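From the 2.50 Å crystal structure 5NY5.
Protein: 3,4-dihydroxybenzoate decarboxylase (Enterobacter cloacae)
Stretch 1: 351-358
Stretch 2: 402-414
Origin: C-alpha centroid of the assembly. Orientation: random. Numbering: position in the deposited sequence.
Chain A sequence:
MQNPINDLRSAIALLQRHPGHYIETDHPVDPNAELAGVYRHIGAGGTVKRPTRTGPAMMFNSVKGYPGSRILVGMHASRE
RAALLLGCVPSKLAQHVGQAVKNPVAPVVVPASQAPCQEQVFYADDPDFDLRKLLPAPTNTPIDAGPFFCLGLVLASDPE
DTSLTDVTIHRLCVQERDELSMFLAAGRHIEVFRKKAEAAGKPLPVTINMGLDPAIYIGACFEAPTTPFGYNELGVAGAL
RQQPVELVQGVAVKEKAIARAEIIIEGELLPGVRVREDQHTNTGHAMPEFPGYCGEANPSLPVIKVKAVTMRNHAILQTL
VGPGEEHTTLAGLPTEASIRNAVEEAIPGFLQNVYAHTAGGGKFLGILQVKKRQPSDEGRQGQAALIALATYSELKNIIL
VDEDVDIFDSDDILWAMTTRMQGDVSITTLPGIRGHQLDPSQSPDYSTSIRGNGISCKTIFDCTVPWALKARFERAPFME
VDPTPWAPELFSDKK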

# COMPACT_ATOMS: atom_id res chain seq x y z
N LEU A 351 4.10 18.40 -24.26
CA LEU A 351 4.80 17.22 -24.77
C LEU A 351 5.83 17.64 -25.80
O LEU A 351 5.52 18.35 -26.76
CB LEU A 351 3.80 16.25 -25.38
CG LEU A 351 4.35 14.88 -25.77
CD1 LEU A 351 4.77 14.09 -24.54
CD2 LEU A 351 3.33 14.10 -26.58
N GLN A 352 7.08 17.21 -25.60
CA GLN A 352 8.14 17.50 -26.55
C GLN A 352 8.29 16.40 -27.59
O GLN A 352 8.48 16.70 -28.78
CB GLN A 352 9.47 17.70 -25.81
CG GLN A 352 9.41 18.76 -24.73
CD GLN A 352 8.89 20.08 -25.25
OE1 GLN A 352 9.44 20.65 -26.20
NE2 GLN A 352 7.83 20.59 -24.64
N ASN A 353 8.18 15.15 -27.18
CA ASN A 353 8.28 14.02 -28.09
C ASN A 353 7.73 12.79 -27.38
O ASN A 353 7.47 12.82 -26.18
CB ASN A 353 9.72 13.79 -28.56
CG ASN A 353 9.80 13.18 -29.94
OD1 ASN A 353 8.83 12.59 -30.43
ND2 ASN A 353 10.95 13.32 -30.58
N VAL A 354 7.57 11.72 -28.14
CA VAL A 354 7.06 10.46 -27.60
C VAL A 354 7.68 9.32 -28.41
O VAL A 354 7.83 9.42 -29.63
CB VAL A 354 5.52 10.42 -27.62
CG1 VAL A 354 4.99 10.82 -28.98
CG2 VAL A 354 5.00 9.04 -27.23
N TYR A 355 8.05 8.25 -27.72
CA TYR A 355 8.68 7.09 -28.34
C TYR A 355 7.89 5.85 -27.94
O TYR A 355 7.76 5.55 -26.75
CB TYR A 355 10.14 6.97 -27.91
CG TYR A 355 10.89 5.77 -28.45
CD1 TYR A 355 10.48 5.13 -29.62
CD2 TYR A 355 12.01 5.27 -27.80
CE1 TYR A 355 11.15 4.04 -30.11
CE2 TYR A 355 12.69 4.17 -28.29
CZ TYR A 355 12.26 3.56 -29.45
OH TYR A 355 12.94 2.47 -29.94
N ALA A 356 7.36 5.14 -28.94
CA ALA A 356 6.77 3.82 -28.72
C ALA A 356 7.93 2.83 -28.72
O ALA A 356 8.30 2.27 -29.74
CB ALA A 356 5.74 3.50 -29.80
N HIS A 357 8.50 2.63 -27.53
CA HIS A 357 9.79 1.97 -27.40
C HIS A 357 9.80 0.61 -28.07
O HIS A 357 8.81 -0.14 -28.02
CB HIS A 357 10.17 1.83 -25.93
CG HIS A 357 11.63 1.63 -25.70
ND1 HIS A 357 12.28 0.48 -26.06
CD2 HIS A 357 12.56 2.44 -25.14
CE1 HIS A 357 13.56 0.58 -25.74
NE2 HIS A 357 13.75 1.76 -25.18
N THR A 358 10.92 0.28 -28.71
CA THR A 358 11.05 -0.98 -29.43
C THR A 358 11.02 -2.18 -28.51
O THR A 358 10.72 -3.29 -28.96
CB THR A 358 12.33 -0.98 -30.27
OG1 THR A 358 12.42 -2.19 -31.02
CG2 THR A 358 13.55 -0.85 -29.37
N ASP A 402 12.14 14.37 -18.71
CA ASP A 402 12.22 15.78 -19.07
C ASP A 402 12.89 15.96 -20.43
O ASP A 402 13.32 15.00 -21.07
CB ASP A 402 12.97 16.56 -17.99
CG ASP A 402 12.25 16.55 -16.66
OD1 ASP A 402 11.15 17.14 -16.57
OD2 ASP A 402 12.79 15.95 -15.70
N GLU A 403 12.98 17.21 -20.87
CA GLU A 403 13.48 17.51 -22.21
C GLU A 403 14.98 17.31 -22.35
O GLU A 403 15.48 17.30 -23.48
CB GLU A 403 13.10 18.94 -22.60
CG GLU A 403 13.81 20.03 -21.81
CD GLU A 403 13.17 20.31 -20.47
OE1 GLU A 403 12.52 19.40 -19.91
OE2 GLU A 403 13.30 21.45 -19.96
N ASP A 404 15.71 17.14 -21.25
CA ASP A 404 17.15 16.90 -21.32
C ASP A 404 17.49 15.41 -21.23
O ASP A 404 18.62 15.06 -20.89
CB ASP A 404 17.87 17.68 -20.22
CG ASP A 404 17.48 17.24 -18.83
OD1 ASP A 404 16.44 16.57 -18.68
OD2 ASP A 404 18.22 17.57 -17.88
N VAL A 405 16.54 14.54 -21.56
CA VAL A 405 16.74 13.10 -21.55
C VAL A 405 16.45 12.58 -22.95
O VAL A 405 15.38 12.84 -23.50
CB VAL A 405 15.85 12.40 -20.51
CG1 VAL A 405 15.94 10.89 -20.65
CG2 VAL A 405 16.24 12.82 -19.11
N ASP A 406 17.40 11.84 -23.52
CA ASP A 406 17.26 11.28 -24.86
C ASP A 406 16.35 10.07 -24.78
O ASP A 406 16.76 8.99 -24.35
CB ASP A 406 18.63 10.91 -25.42
CG ASP A 406 18.57 10.44 -26.86
OD1 ASP A 406 17.60 10.79 -27.56
OD2 ASP A 406 19.50 9.74 -27.31
N ILE A 407 15.09 10.23 -25.21
CA ILE A 407 14.09 9.19 -25.03
C ILE A 407 14.31 7.99 -25.94
O ILE A 407 13.65 6.96 -25.75
CB ILE A 407 12.67 9.74 -25.26
CG1 ILE A 407 12.48 10.16 -26.72
CG2 ILE A 407 12.41 10.90 -24.34
CD1 ILE A 407 11.07 10.62 -27.03
N PHE A 408 15.21 8.08 -26.91
CA PHE A 408 15.55 6.95 -27.76
C PHE A 408 16.77 6.20 -27.27
O PHE A 408 17.13 5.17 -27.85
CB PHE A 408 15.77 7.43 -29.20
CG PHE A 408 14.58 8.11 -29.80
CD1 PHE A 408 13.58 7.37 -30.42
CD2 PHE A 408 14.44 9.48 -29.73
CE1 PHE A 408 12.48 7.99 -30.96
CE2 PHE A 408 13.33 10.11 -30.27
CZ PHE A 408 12.35 9.36 -30.88
N ASP A 409 17.41 6.67 -26.20
CA ASP A 409 18.61 6.06 -25.63
C ASP A 409 18.19 5.33 -24.36
O ASP A 409 17.93 5.96 -23.33
CB ASP A 409 19.66 7.13 -25.35
CG ASP A 409 21.00 6.56 -24.97
OD1 ASP A 409 21.07 5.38 -24.56
OD2 ASP A 409 22.00 7.29 -25.07
N SER A 410 18.15 4.00 -24.43
CA SER A 410 17.68 3.21 -23.29
C SER A 410 18.59 3.37 -22.07
O SER A 410 18.11 3.30 -20.94
CB SER A 410 17.56 1.74 -23.67
OG SER A 410 16.59 1.56 -24.67
N ASP A 411 19.89 3.58 -22.29
CA ASP A 411 20.76 3.92 -21.17
C ASP A 411 20.29 5.20 -20.50
O ASP A 411 20.20 5.28 -19.27
CB ASP A 411 22.21 4.08 -21.65
CG ASP A 411 22.89 2.75 -21.93
OD1 ASP A 411 22.30 1.70 -21.62
OD2 ASP A 411 24.02 2.76 -22.45
N ASP A 412 19.96 6.22 -21.29
CA ASP A 412 19.53 7.50 -20.74
C ASP A 412 18.18 7.37 -20.04
O ASP A 412 17.90 8.13 -19.10
CB ASP A 412 19.47 8.54 -21.85
CG ASP A 412 19.99 9.89 -21.40
OD1 ASP A 412 20.71 9.94 -20.38
OD2 ASP A 412 19.68 10.90 -22.07
N ILE A 413 17.34 6.44 -20.48
CA ILE A 413 16.06 6.22 -19.81
C ILE A 413 16.28 5.60 -18.43
O ILE A 413 15.66 6.02 -17.44
CB ILE A 413 15.15 5.34 -20.69
CG1 ILE A 413 14.85 6.04 -22.01
CG2 ILE A 413 13.87 4.99 -19.96
CD1 ILE A 413 14.01 5.21 -22.95
N LEU A 414 17.16 4.61 -18.34
CA LEU A 414 17.46 4.02 -17.04
C LEU A 414 18.17 5.01 -16.12
O LEU A 414 18.07 4.90 -14.90
CB LEU A 414 18.30 2.75 -17.22
CG LEU A 414 17.61 1.59 -17.92
CD1 LEU A 414 18.57 0.45 -18.19
CD2 LEU A 414 16.43 1.09 -17.10
O HOH W 1 16.32 3.06 -29.48

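The strand of the first stretch packs against a loop that runs through two type I turns, Asp-402 to Val-405 and Asp-406 to Asp-409, before entering the helix that begins at Ser-410. No backbone hydrogen bond joins the two stretches; side chains make most of the contact, which buries 400 Å² in total. From Asn-353 to Ala-356 the residues alternate, with the CA-to-CB bonds of Asn-353 and Tyr-355 directed toward the loop and those of Val-354 and Ala-356 away from it.

Tyr-355 covers the most surface. Its ring meets two kinds of neighbor: CD1 of Phe-408 sits over one face, 3.7 Å from Tyr-355 CG, while the carbonyl O of Ile-407 approaches the ring edge, 3.1 Å from Tyr-355 CD2, where the slightly positive ring hydrogens suit an oxygen. The two aromatic rings meet obliquely, their centroids 4.7 Å apart and their planes at 36°. A water links the two residues, donating to Phe-408 O (2.8 Å from the water O) and making a weak bond with Tyr-355 OH (3.5 Å).

The Phe-408 ring also reaches Asn-353, whose ND2 lies at its edge, 4.0 Å from CE2. The CA-to-CB bond of Ile-407 is directed toward the strand. With chi1 p and chi2 t, its side chain carries CD1 to within 3.8 Å of Asn-353 CB and 3.9 Å of Tyr-355 CB, so that one methyl packs against both Asn-353 and Tyr-355.

Farther along the first stretch, the polar link is a hydrogen bond between His-357 NE2 and Ser-410 OG (2.9 Å), in which either atom could be the donor. Ile-413 CD1 packs 3.8 Å from His-357 CD2, adding an apolar contact at the imidazole edge. The helix supplying both partners is capped by Asp-409, whose OD1 accepts a weak bond from Asp-411 N (3.1 Å).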